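Side-chain contacts in putative pneumococcal surface protein (Streptococcus pneumoniae, PDB 4CNL), which binds choline through a repetitive domain that probably attaches this pneumococcal surface protein to choline-bearing teichoic acids of the cell wall: residues W5-D9 and G10-Y14; I44-S47 and S48-A51; W123-A127 and T128-W132; W163-G166 and G167-V171. All coordinates share one frame; numbering follows the deposited sequence. Where two conformers were deposited one is given.

Interaction 1 of 4, residues W5-D9 and G10-Y14; sequences WVKQD and GAWYY. With CHT (choline ion), chain D.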
loop_
_atom_site.group_PDB
_atom_site.type_symbol
_atom_site.label_atom_id
_atom_site.label_comp_id
_atom_site.label_asym_id
_atom_site.label_seq_id
_atom_site.Cartn_x
_atom_site.Cartn_y
_atom_site.Cartn_z
ATOM N N TRP A 5 -10.237 33.106 -8.289
ATOM C CA TRP A 5 -9.059 32.620 -8.996
ATOM C C TRP A 5 -8.647 33.564 -10.119
ATOM O O TRP A 5 -9.467 33.955 -10.950
ATOM C CB TRP A 5 -9.326 31.229 -9.555
ATOM C CG TRP A 5 -9.326 30.173 -8.501
ATOM C CD1 TRP A 5 -10.408 29.561 -7.947
ATOM C CD2 TRP A 5 -8.173 29.612 -7.868
ATOM N NE1 TRP A 5 -10.001 28.640 -7.014
ATOM C CE2 TRP A 5 -8.633 28.660 -6.937
ATOM C CE3 TRP A 5 -6.798 29.821 -8.001
ATOM C CZ2 TRP A 5 -7.764 27.917 -6.145
ATOM C CZ3 TRP A 5 -5.935 29.087 -7.210
ATOM C CH2 TRP A 5 -6.418 28.142 -6.297
ATOM N N VAL A 6 -7.367 33.909 -10.142
ATOM C CA VAL A 6 -6.827 34.875 -11.093
ATOM C C VAL A 6 -5.475 34.384 -11.578
ATOM O O VAL A 6 -4.629 34.028 -10.760
ATOM C CB VAL A 6 -6.656 36.266 -10.443
ATOM C CG1 VAL A 6 -5.918 37.201 -11.370
ATOM C CG2 VAL A 6 -8.008 36.845 -10.038
ATOM N N LYS A 7 -5.264 34.353 -12.890
ATOM C CA LYS A 7 -3.956 33.963 -13.420
ATOM C C LYS A 7 -3.124 35.207 -13.717
ATOM O O LYS A 7 -3.544 36.080 -14.483
ATOM C CB LYS A 7 -4.101 33.100 -14.679
ATOM C CG LYS A 7 -2.826 32.357 -15.065
ATOM C CD LYS A 7 -3.100 31.316 -16.134
ATOM C CE LYS A 7 -1.842 30.542 -16.478
ATOM N NZ LYS A 7 -2.060 29.654 -17.655
ATOM N N GLN A 8 -1.958 35.285 -13.085
ATOM C CA GLN A 8 -1.048 36.425 -13.207
ATOM C C GLN A 8 0.369 35.954 -13.423
ATOM O O GLN A 8 0.863 35.131 -12.647
ATOM C CB GLN A 8 -1.036 37.283 -11.942
ATOM C CG GLN A 8 -2.328 37.507 -11.249
ATOM C CD GLN A 8 -2.183 38.601 -10.219
ATOM O OE1 GLN A 8 -2.085 38.339 -9.015
ATOM N NE2 GLN A 8 -2.132 39.840 -10.689
ATOM N N ASP A 9 1.039 36.508 -14.430
ATOM C CA ASP A 9 2.455 36.227 -14.678
ATOM C C ASP A 9 2.756 34.728 -14.630
ATOM O O ASP A 9 3.695 34.292 -13.962
ATOM C CB ASP A 9 3.322 36.979 -13.670
ATOM C CG ASP A 9 4.793 37.022 -14.070
ATOM O OD1 ASP A 9 5.095 36.960 -15.284
ATOM O OD2 ASP A 9 5.642 37.111 -13.159
ATOM N N GLY A 10 1.920 33.951 -15.311
ATOM C CA GLY A 10 2.161 32.534 -15.504
ATOM C C GLY A 10 1.729 31.597 -14.393
ATOM O O GLY A 10 1.970 30.395 -14.481
ATOM N N ALA A 11 1.097 32.122 -13.347
ATOM C CA ALA A 11 0.680 31.275 -12.233
ATOM C C ALA A 11 -0.722 31.626 -11.778
ATOM O O ALA A 11 -1.175 32.746 -11.979
ATOM C CB ALA A 11 1.646 31.402 -11.064
ATOM N N TRP A 12 -1.394 30.664 -11.150
ATOM C CA TRP A 12 -2.719 30.903 -10.587
ATOM C C TRP A 12 -2.615 31.401 -9.160
ATOM O O TRP A 12 -1.816 30.886 -8.368
ATOM C CB TRP A 12 -3.573 29.620 -10.640
ATOM C CG TRP A 12 -4.161 29.372 -11.996
ATOM C CD1 TRP A 12 -3.711 28.494 -12.938
ATOM C CD2 TRP A 12 -5.288 30.039 -12.572
ATOM N NE1 TRP A 12 -4.500 28.565 -14.060
ATOM C CE2 TRP A 12 -5.474 29.508 -13.860
ATOM C CE3 TRP A 12 -6.159 31.040 -12.119
ATOM C CZ2 TRP A 12 -6.494 29.938 -14.703
ATOM C CZ3 TRP A 12 -7.182 31.460 -12.957
ATOM C CH2 TRP A 12 -7.338 30.910 -14.234
ATOM N N TYR A 13 -3.405 32.430 -8.856
ATOM C CA TYR A 13 -3.519 32.996 -7.515
ATOM C C TYR A 13 -4.977 32.956 -7.085
ATOM O O TYR A 13 -5.878 32.984 -7.925
ATOM C CB TYR A 13 -3.017 34.453 -7.480
ATOM C CG TYR A 13 -1.545 34.568 -7.770
ATOM C CD1 TYR A 13 -1.074 34.534 -9.076
ATOM C CD2 TYR A 13 -0.625 34.690 -6.738
ATOM C CE1 TYR A 13 0.284 34.628 -9.350
ATOM C CE2 TYR A 13 0.733 34.773 -6.996
ATOM C CZ TYR A 13 1.177 34.751 -8.306
ATOM O OH TYR A 13 2.525 34.831 -8.568
ATOM N N TYR A 14 -5.212 32.930 -5.780
ATOM C CA TYR A 14 -6.575 33.009 -5.284
ATOM C C TYR A 14 -6.743 34.237 -4.401
ATOM O O TYR A 14 -6.054 34.388 -3.400
ATOM C CB TYR A 14 -6.964 31.736 -4.521
ATOM C CG TYR A 14 -8.410 31.771 -4.091
ATOM C CD1 TYR A 14 -9.426 31.408 -4.972
ATOM C CD2 TYR A 14 -8.761 32.190 -2.815
ATOM C CE1 TYR A 14 -10.757 31.466 -4.587
ATOM C CE2 TYR A 14 -10.087 32.240 -2.421
ATOM C CZ TYR A 14 -11.075 31.881 -3.307
ATOM O OH TYR A 14 -12.391 31.929 -2.905
HETATM C C4 CHT D . -6.972 25.745 -13.111
HETATM C C5 CHT D . -6.835 26.240 -11.673
HETATM C C6 CHT D . -9.147 25.748 -11.509
HETATM C C7 CHT D . -8.025 26.799 -9.729
HETATM C C8 CHT D . -8.439 27.975 -11.733
HETATM O O6 CHT D . -6.177 24.576 -13.280
HETATM N N1 CHT D . -8.114 26.695 -11.165
HETATM O O HOH W 1 3.468 34.621 -11.024
#
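Trp-12 reaches back across the 5-8/11-14 hairpin, and its indole is held between Lys-7 and a bound choline. At the root of the side chain, CB lies 4.2 Å from CE3 of Trp-5. Beyond it, CG and CD1 turn one face to the choline ethyl carbon C5, and C8 of the ammonium head settles over the same face toward its rim. The opposite face is covered by Lys-7: CB stands almost exactly on the normal of the six-membered ring, 3.7 Å from its centroid, and CD follows to within 3.7 Å of Trp-12 NE1. The extended lysine chain, with CG anti to the backbone N (chi1 -165°), passes slantwise over the indole. At the far end, CZ3 approaches CB of Trp-5 at 4.0 Å.

Trp-5 supplies the second wall, with choline C7 centred over its ring, 3.4 Å from CD2. Its other face takes the edge of Tyr-14, an edge-to-face pair with planes at 64°. Methyl groups over indole faces are consistent with cation-pi recognition of choline. A type I' turn from Gln-8 to Ala-11 closes the hairpin; Tyr-30 and Leu-32 of strand 30-32 and Gln-27 of strand 25-27 pack against its Trp-5 end.

Interaction 2 of 4, residues I44-S47 and S48-A51; sequences IYDS and SYQA. With CHT (choline ion), chain I.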
loop_
_atom_site.group_PDB
_atom_site.type_symbol
_atom_site.label_atom_id
_atom_site.label_comp_id
_atom_site.label_asym_id
_atom_site.label_seq_id
_atom_site.Cartn_x
_atom_site.Cartn_y
_atom_site.Cartn_z
ATOM N N ILE A 44 3.681 18.658 -1.576
ATOM C CA ILE A 44 3.685 19.661 -0.521
ATOM C C ILE A 44 3.495 18.996 0.837
ATOM O O ILE A 44 2.627 18.136 0.981
ATOM C CB ILE A 44 2.554 20.710 -0.743
ATOM C CG1 ILE A 44 2.947 21.709 -1.831
ATOM C CG2 ILE A 44 2.210 21.420 0.559
ATOM C CD1 ILE A 44 4.030 22.661 -1.414
ATOM N N TYR A 45 4.308 19.373 1.824
ATOM C CA TYR A 45 4.052 18.945 3.190
ATOM C C TYR A 45 3.279 20.017 3.940
ATOM O O TYR A 45 3.728 21.163 4.063
ATOM C CB TYR A 45 5.346 18.616 3.945
ATOM C CG TYR A 45 5.068 17.959 5.275
ATOM C CD1 TYR A 45 4.884 16.583 5.364
ATOM C CD2 TYR A 45 4.961 18.708 6.436
ATOM C CE1 TYR A 45 4.612 15.974 6.579
ATOM C CE2 TYR A 45 4.692 18.105 7.661
ATOM C CZ TYR A 45 4.517 16.737 7.725
ATOM O OH TYR A 45 4.244 16.130 8.943
ATOM N N ASP A 46 2.106 19.646 4.433
ATOM C CA ASP A 46 1.294 20.568 5.217
ATOM C C ASP A 46 1.552 20.316 6.696
ATOM O O ASP A 46 1.181 19.269 7.223
ATOM C CB ASP A 46 -0.192 20.402 4.887
ATOM C CG ASP A 46 -1.027 21.548 5.413
ATOM O OD1 ASP A 46 -0.754 21.995 6.539
ATOM O OD2 ASP A 46 -1.946 22.011 4.703
ATOM N N SER A 47 2.186 21.274 7.367
ATOM C CA SER A 47 2.560 21.072 8.762
ATOM C C SER A 47 1.332 21.009 9.662
ATOM O O SER A 47 1.380 20.426 10.745
ATOM C CB SER A 47 3.499 22.182 9.238
ATOM O OG SER A 47 4.751 22.112 8.579
ATOM N N SER A 48 0.228 21.597 9.206
ATOM C CA SER A 48 -0.984 21.655 10.020
ATOM C C SER A 48 -1.783 20.357 9.959
ATOM O O SER A 48 -2.515 20.030 10.895
ATOM C CB SER A 48 -1.863 22.836 9.593
ATOM O OG SER A 48 -2.270 22.726 8.240
ATOM N N TYR A 49 -1.645 19.620 8.857
ATOM C CA TYR A 49 -2.278 18.310 8.726
ATOM C C TYR A 49 -1.295 17.187 9.019
ATOM O O TYR A 49 -1.681 16.019 9.033
ATOM C CB TYR A 49 -2.860 18.114 7.322
ATOM C CG TYR A 49 -4.143 18.870 7.061
ATOM C CD1 TYR A 49 -5.378 18.298 7.337
ATOM C CD2 TYR A 49 -4.121 20.150 6.531
ATOM C CE1 TYR A 49 -6.553 18.984 7.096
ATOM C CE2 TYR A 49 -5.291 20.846 6.291
ATOM C CZ TYR A 49 -6.503 20.256 6.574
ATOM O OH TYR A 49 -7.669 20.946 6.332
ATOM N N GLN A 50 -0.036 17.557 9.242
ATOM C CA GLN A 50 1.054 16.611 9.449
ATOM C C GLN A 50 1.086 15.537 8.361
ATOM O O GLN A 50 1.120 14.344 8.661
ATOM C CB GLN A 50 0.948 15.957 10.832
ATOM C CG GLN A 50 1.338 16.863 11.988
ATOM C CD GLN A 50 0.150 17.536 12.646
ATOM O OE1 GLN A 50 -0.792 17.963 11.977
ATOM N NE2 GLN A 50 0.186 17.629 13.972
ATOM N N ALA A 51 1.069 15.962 7.099
ATOM C CA ALA A 51 0.980 15.021 5.987
ATOM C C ALA A 51 1.482 15.598 4.671
ATOM O O ALA A 51 1.428 16.804 4.436
ATOM C CB ALA A 51 -0.458 14.540 5.822
HETATM C C4 CHT I . -9.517 17.482 1.833
HETATM C C5 CHT I . -8.594 18.160 2.841
HETATM C C6 CHT I . -8.123 20.021 1.433
HETATM C C7 CHT I . -6.619 19.375 3.143
HETATM C C8 CHT I . -6.884 18.046 1.222
HETATM O O6 CHT I . -10.694 18.261 1.667
HETATM N N1 CHT I . -7.556 18.905 2.159
HETATM O O HOH W 2 -3.021 24.322 5.854
#
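Asp-46 and Tyr-49 meet obliquely, the carboxylate turned 84° from the plane of the phenol, with OD2 at the ring edge 3.4 Å from CD2. A chi1 of -166° swings the Asp-46 carboxylate away from its own backbone N and over the turn that follows the strand, and OD1 faces the backbone of the next residues. Ser-48 N gives it a hydrogen bond of 2.9 Å, met nearly head-on to the C-O bond, and Tyr-49 N adds a weak one. The Ser-48 hydroxyl also donates to OD1, though the modelled separation is so short that its length deserves little trust. A water links the other oxygen, OD2, to Ser-48 OG, and OD2 is also hydrogen-bonded to Trp-26 NE1. Both carboxylate oxygens of this buried group therefore have several donors, which should favour its charged form.

With its edge turned to Asp-46, the Tyr-49 ring offers a face to choline, whose C7 lies 3.5 Å from CZ. Tyr-45 is oriented differently: its ring lies across the returning backbone, with Ala-51 O over one face and OH 3.3 Å from Gln-50 CA.

Gln-50, with positive phi, and Ala-51 both face Asp-46, which makes a G1 beta bulge. This G1-bulged turn, with the Asp-46 carboxylate bonded to its backbone N-H groups, belongs to the hairpin of a choline-binding repeat and presents Tyr-49 to a choline pocket that also includes Trp-26.

Interaction 3 of 4, residues W123-A127 and T128-W132; sequences WVYDA and TYQAW. With CHT (choline ion), chain C; CHT (choline ion), chain F.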
loop_
_atom_site.group_PDB
_atom_site.type_symbol
_atom_site.label_atom_id
_atom_site.label_comp_id
_atom_site.label_asym_id
_atom_site.label_seq_id
_atom_site.Cartn_x
_atom_site.Cartn_y
_atom_site.Cartn_z
ATOM N N TRP A 123 -1.105 -19.438 -2.407
ATOM C CA TRP A 123 0.271 -19.870 -2.254
ATOM C C TRP A 123 1.222 -18.867 -2.893
ATOM O O TRP A 123 0.936 -18.313 -3.957
ATOM C CB TRP A 123 0.464 -21.240 -2.903
ATOM C CG TRP A 123 -0.197 -22.358 -2.171
ATOM C CD1 TRP A 123 -1.457 -22.855 -2.372
ATOM C CD2 TRP A 123 0.378 -23.126 -1.116
ATOM N NE1 TRP A 123 -1.697 -23.892 -1.496
ATOM C CE2 TRP A 123 -0.589 -24.071 -0.710
ATOM C CE3 TRP A 123 1.618 -23.103 -0.466
ATOM C CZ2 TRP A 123 -0.346 -24.995 0.303
ATOM C CZ3 TRP A 123 1.856 -24.021 0.539
ATOM C CH2 TRP A 123 0.876 -24.952 0.918
ATOM N N VAL A 124 2.339 -18.600 -2.232
ATOM C CA VAL A 124 3.394 -17.813 -2.848
ATOM C C VAL A 124 4.727 -18.519 -2.658
ATOM O O VAL A 124 4.941 -19.226 -1.672
ATOM C CB VAL A 124 3.487 -16.381 -2.272
ATOM C CG1 VAL A 124 2.144 -15.661 -2.395
ATOM C CG2 VAL A 124 3.981 -16.406 -0.831
ATOM N N TYR A 125 5.614 -18.339 -3.624
ATOM C CA TYR A 125 6.959 -18.867 -3.514
ATOM C C TYR A 125 7.911 -17.747 -3.141
ATOM O O TYR A 125 8.031 -16.757 -3.866
ATOM C CB TYR A 125 7.391 -19.537 -4.812
ATOM C CG TYR A 125 8.700 -20.279 -4.690
ATOM C CD1 TYR A 125 8.747 -21.553 -4.129
ATOM C CD2 TYR A 125 9.891 -19.722 -5.155
ATOM C CE1 TYR A 125 9.939 -22.238 -4.023
ATOM C CE2 TYR A 125 11.094 -20.410 -5.052
ATOM C CZ TYR A 125 11.106 -21.669 -4.491
ATOM O OH TYR A 125 12.300 -22.363 -4.383
ATOM N N ASP A 126 8.583 -17.899 -2.008
ATOM C CA ASP A 126 9.539 -16.896 -1.563
ATOM C C ASP A 126 10.906 -17.243 -2.118
ATOM O O ASP A 126 11.524 -18.218 -1.698
ATOM C CB ASP A 126 9.588 -16.801 -0.036
ATOM C CG ASP A 126 10.456 -15.644 0.452
ATOM O OD1 ASP A 126 11.697 -15.776 0.406
ATOM O OD2 ASP A 126 9.900 -14.614 0.903
ATOM N N ALA A 127 11.367 -16.440 -3.072
ATOM C CA ALA A 127 12.626 -16.704 -3.763
ATOM C C ALA A 127 13.817 -16.739 -2.812
ATOM O O ALA A 127 14.785 -17.459 -3.051
ATOM C CB ALA A 127 12.854 -15.660 -4.854
ATOM N N THR A 128 13.750 -15.972 -1.729
ATOM C CA THR A 128 14.866 -15.910 -0.795
ATOM C C THR A 128 14.910 -17.152 0.102
ATOM O O THR A 128 15.978 -17.725 0.321
ATOM C CB THR A 128 14.818 -14.609 0.065
ATOM O OG1 THR A 128 13.591 -14.535 0.807
ATOM C CG2 THR A 128 14.907 -13.393 -0.832
ATOM N N TYR A 129 13.755 -17.592 0.594
ATOM C CA TYR A 129 13.711 -18.787 1.436
ATOM C C TYR A 129 13.744 -20.075 0.598
ATOM O O TYR A 129 14.006 -21.156 1.133
ATOM C CB TYR A 129 12.457 -18.794 2.321
ATOM C CG TYR A 129 12.361 -17.691 3.363
ATOM C CD1 TYR A 129 13.317 -17.548 4.366
ATOM C CD2 TYR A 129 11.276 -16.822 3.364
ATOM C CE1 TYR A 129 13.201 -16.540 5.327
ATOM C CE2 TYR A 129 11.151 -15.829 4.311
ATOM C CZ TYR A 129 12.110 -15.689 5.289
ATOM O OH TYR A 129 11.961 -14.683 6.221
ATOM N N GLN A 130 13.462 -19.947 -0.700
ATOM C CA GLN A 130 13.317 -21.092 -1.616
ATOM C C GLN A 130 12.303 -22.083 -1.053
ATOM O O GLN A 130 12.589 -23.270 -0.881
ATOM C CB GLN A 130 14.666 -21.782 -1.878
ATOM C CG GLN A 130 15.693 -20.844 -2.522
ATOM C CD GLN A 130 17.010 -21.523 -2.854
ATOM O OE1 GLN A 130 17.082 -22.747 -2.999
ATOM N NE2 GLN A 130 18.064 -20.724 -2.984
ATOM N N ALA A 131 11.114 -21.573 -0.759
ATOM C CA ALA A 131 10.049 -22.387 -0.183
ATOM C C ALA A 131 8.695 -21.758 -0.447
ATOM O O ALA A 131 8.588 -20.540 -0.600
ATOM C CB ALA A 131 10.257 -22.548 1.289
ATOM N N TRP A 132 7.666 -22.598 -0.480
ATOM C CA TRP A 132 6.289 -22.136 -0.602
ATOM C C TRP A 132 5.724 -21.756 0.755
ATOM O O TRP A 132 6.037 -22.385 1.765
ATOM C CB TRP A 132 5.408 -23.225 -1.225
ATOM C CG TRP A 132 5.658 -23.433 -2.675
ATOM C CD1 TRP A 132 6.457 -24.375 -3.250
ATOM C CD2 TRP A 132 5.097 -22.670 -3.744
ATOM N NE1 TRP A 132 6.421 -24.250 -4.623
ATOM C CE2 TRP A 132 5.588 -23.210 -4.949
ATOM C CE3 TRP A 132 4.199 -21.597 -3.799
ATOM C CZ2 TRP A 132 5.234 -22.700 -6.194
ATOM C CZ3 TRP A 132 3.851 -21.087 -5.029
ATOM C CH2 TRP A 132 4.366 -21.638 -6.216
HETATM C C4 CHT C . -0.540 -25.693 -4.433
HETATM C C5 CHT C . 0.739 -26.428 -4.805
HETATM C C6 CHT C . 2.167 -24.559 -4.472
HETATM C C7 CHT C . 1.683 -26.014 -2.652
HETATM C C8 CHT C . 3.000 -26.740 -4.419
HETATM O O6 CHT C . -0.781 -24.663 -5.386
HETATM N N1 CHT C . 1.880 -25.912 -4.080
HETATM C C4 CHT F . 7.837 -16.150 9.883
HETATM C C5 CHT F . 8.713 -15.894 8.662
HETATM C C6 CHT F . 7.221 -14.157 8.030
HETATM C C7 CHT F . 8.816 -14.973 6.516
HETATM C C8 CHT F . 6.966 -16.311 7.116
HETATM O O6 CHT F . 8.496 -17.065 10.747
HETATM N N1 CHT F . 7.924 -15.338 7.583
HETATM O O HOH W 3 17.660 -18.095 -3.401
#
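Tyr-125 turns its ring edge to the face of Trp-132 across a beta hairpin of a choline-binding repeat, whose turn carries a G1 bulge where Gln-130 and Ala-131 both face Asp-126. The tight part lies on the aromatic side. Tyr-125 CB sits 3.7 Å from the centroid of the six-membered ring of Trp-132, nearly on its normal, and the phenol edge continues over the five-membered ring with the planes 66° apart. A chi1 of -172° carries the Tyr-125 ring to the side of its carbonyl carbon, along the hairpin toward the turn, and its OH comes within 3.2 Å of Gln-130 CA. The opposite face of Trp-132 takes choline C6, centred over the indole and 3.6 Å from CD2. Trp-123 crosses Trp-132 at about a right angle and covers the same choline from another direction, with C7 3.5 Å from its own CD2. Two tryptophan faces thus enclose one ammonium head, as expected for cation-pi binding, and Met-158 touches both side chains.

Toward the turn the packing gives way to polar contacts and solvent. Gln-130 is exposed, and a water joins its NE2 to Ala-127 O. Asp-126 itself is buried, with OD2 hydrogen-bonded to Trp-106 NE1; the modelled place of its OD1 beside Thr-128 is doubtful. Tyr-129 departs from the turn toward a second choline, with which Trp-106 is also associated. That ligand's methyl C7 lies 3.2 Å from Tyr-129 OH and 3.3 Å from CE2.

Interaction 4 of 4, residues W163-G166 and G167-V171; sequences WVDG and GRYYV. With CHT (choline ion), chain E.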
loop_
_atom_site.group_PDB
_atom_site.type_symbol
_atom_site.label_atom_id
_atom_site.label_comp_id
_atom_site.label_asym_id
_atom_site.label_seq_id
_atom_site.Cartn_x
_atom_site.Cartn_y
_atom_site.Cartn_z
ATOM N N TRP A 163 8.261 -36.338 8.093
ATOM C CA TRP A 163 7.119 -36.625 8.942
ATOM C C TRP A 163 6.697 -35.348 9.653
ATOM O O TRP A 163 7.533 -34.630 10.202
ATOM C CB TRP A 163 7.470 -37.723 9.942
ATOM C CG TRP A 163 7.616 -39.043 9.269
ATOM C CD1 TRP A 163 8.746 -39.549 8.691
ATOM C CD2 TRP A 163 6.591 -40.014 9.071
ATOM N NE1 TRP A 163 8.484 -40.788 8.150
ATOM C CE2 TRP A 163 7.165 -41.094 8.369
ATOM C CE3 TRP A 163 5.239 -40.077 9.415
ATOM C CZ2 TRP A 163 6.435 -42.223 8.011
ATOM C CZ3 TRP A 163 4.516 -41.205 9.064
ATOM C CH2 TRP A 163 5.111 -42.254 8.367
ATOM N N VAL A 164 5.404 -35.059 9.629
ATOM C CA VAL A 164 4.887 -33.795 10.151
ATOM C C VAL A 164 3.676 -33.987 11.047
ATOM O O VAL A 164 3.077 -35.068 11.074
ATOM C CB VAL A 164 4.466 -32.836 9.014
ATOM C CG1 VAL A 164 5.632 -32.561 8.060
ATOM C CG2 VAL A 164 3.272 -33.397 8.261
ATOM N N ASP A 165 3.312 -32.912 11.750
ATOM C CA ASP A 165 2.082 -32.837 12.539
ATOM C C ASP A 165 2.103 -33.882 13.650
ATOM O O ASP A 165 1.345 -34.854 13.621
ATOM C CB ASP A 165 0.859 -33.015 11.635
ATOM C CG ASP A 165 -0.437 -32.692 12.334
ATOM O OD1 ASP A 165 -0.394 -32.213 13.487
ATOM O OD2 ASP A 165 -1.505 -32.906 11.719
ATOM N N GLY A 166 2.985 -33.671 14.625
ATOM C CA GLY A 166 3.163 -34.612 15.717
ATOM C C GLY A 166 3.754 -35.913 15.224
ATOM O O GLY A 166 3.510 -36.973 15.806
ATOM N N GLY A 167 4.510 -35.833 14.130
ATOM C CA GLY A 167 5.128 -37.000 13.526
ATOM C C GLY A 167 4.159 -38.068 13.035
ATOM O O GLY A 167 4.524 -39.246 12.959
ATOM N N ARG A 168 2.932 -37.667 12.700
ATOM C CA ARG A 168 1.888 -38.628 12.338
ATOM C C ARG A 168 1.733 -38.854 10.835
ATOM O O ARG A 168 1.249 -39.907 10.414
ATOM C CB ARG A 168 0.543 -38.183 12.921
ATOM C CG ARG A 168 0.494 -38.297 14.434
ATOM C CD ARG A 168 -0.778 -37.709 14.986
ATOM N NE ARG A 168 -0.794 -36.245 14.825
ATOM C CZ ARG A 168 -1.816 -35.475 15.183
ATOM N NH1 ARG A 168 -2.897 -36.032 15.704
ATOM N NH2 ARG A 168 -1.763 -34.155 15.018
ATOM N N TYR A 169 2.129 -37.868 10.030
ATOM C CA TYR A 169 1.856 -37.899 8.596
ATOM C C TYR A 169 3.130 -37.733 7.796
ATOM O O TYR A 169 3.964 -36.884 8.125
ATOM C CB TYR A 169 0.883 -36.788 8.203
ATOM C CG TYR A 169 -0.483 -36.897 8.822
ATOM C CD1 TYR A 169 -1.481 -37.638 8.202
ATOM C CD2 TYR A 169 -0.781 -36.256 10.016
ATOM C CE1 TYR A 169 -2.739 -37.745 8.756
ATOM C CE2 TYR A 169 -2.045 -36.355 10.577
ATOM C CZ TYR A 169 -3.017 -37.102 9.939
ATOM O OH TYR A 169 -4.280 -37.223 10.477
ATOM N N TYR A 170 3.277 -38.526 6.742
ATOM C CA TYR A 170 4.442 -38.413 5.874
ATOM C C TYR A 170 4.092 -37.642 4.609
ATOM O O TYR A 170 3.182 -38.024 3.855
ATOM C CB TYR A 170 4.998 -39.799 5.506
ATOM C CG TYR A 170 6.100 -39.694 4.477
ATOM C CD1 TYR A 170 7.394 -39.336 4.855
ATOM C CD2 TYR A 170 5.839 -39.913 3.129
ATOM C CE1 TYR A 170 8.406 -39.210 3.903
ATOM C CE2 TYR A 170 6.841 -39.788 2.177
ATOM C CZ TYR A 170 8.117 -39.432 2.575
ATOM O OH TYR A 170 9.112 -39.306 1.623
ATOM N N VAL A 171 4.808 -36.551 4.362
ATOM C CA VAL A 171 4.661 -35.895 3.073
ATOM C C VAL A 171 5.855 -36.226 2.188
ATOM O O VAL A 171 6.996 -36.221 2.642
ATOM C CB VAL A 171 4.514 -34.367 3.213
ATOM C CG1 VAL A 171 3.209 -34.037 3.919
ATOM C CG2 VAL A 171 5.689 -33.778 3.981
HETATM C C4 CHT E . -4.808 -34.280 8.196
HETATM C C5 CHT E . -5.009 -33.486 6.913
HETATM C C6 CHT E . -4.496 -33.520 4.617
HETATM C C7 CHT E . -3.371 -34.956 6.115
HETATM C C8 CHT E . -5.647 -35.318 5.611
HETATM O O6 CHT E . -5.206 -33.462 9.286
HETATM N N1 CHT E . -4.626 -34.322 5.805
#
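Tyr-170 presses its CB into the broad face of Trp-163, 3.6 Å from the centroid of the six-membered ring and almost on its normal. The phenol then continues past the indole nitrogen, CD1 being 3.8 Å from NE1, with the two ring planes inclined at 55°. On the other side of the hairpin, Val-164 is the bump: CG2 fits against Tyr-169 CB at 4.1 Å, while CG1 touches Val-171 CG2. Ala-159 and Trp-146 pack against both Val-164 and Val-171.

At the turn, Gly-166 and Gly-167 take positive phi, and a classic bulge sets Arg-168 and Tyr-169 both opposite Val-164. Bent at chi3 (-69°), Arg-168 curls back over the loop. Its NE makes a nearly straight 2.8 Å bond to Asp-165 O, within the guanidinium plane, and NH2 forms a salt bridge to OD1 of the same residue at 2.8 Å, arriving from above the carboxylate plane. Asp-165 lies alongside the Tyr-169 ring, whose face receives choline C7, 3.9 Å from CD1.

With Trp-146 NE1 bonded to OD2 and Arg-168 to OD1, the carboxylate has a partner at each oxygen, which probably keeps Asp-165 charged and fixes its rotation beside the Tyr-169 ring.

In the fold
From the N terminus the four contacts follow in series, each closing its own short hairpin loop; none nests in or crosses another. Interaction 1 closes the first hairpin, strands 4-8 and 11-15, and interaction 2 the turn between strands 42-46 and 51-55, their centres about 23 Å apart. Beyond the chain's centre, interaction 3 joins strands 122-126 and 131-135, its centre about 40 Å from that of interaction 2. Interaction 4 closes strands 162-164 and 169-171, about 21 Å further between centres. The centres of interactions 1 and 4 lie about 73 Å apart, matching an elongated repeat domain in which hairpins recur and cholines are bound along its length.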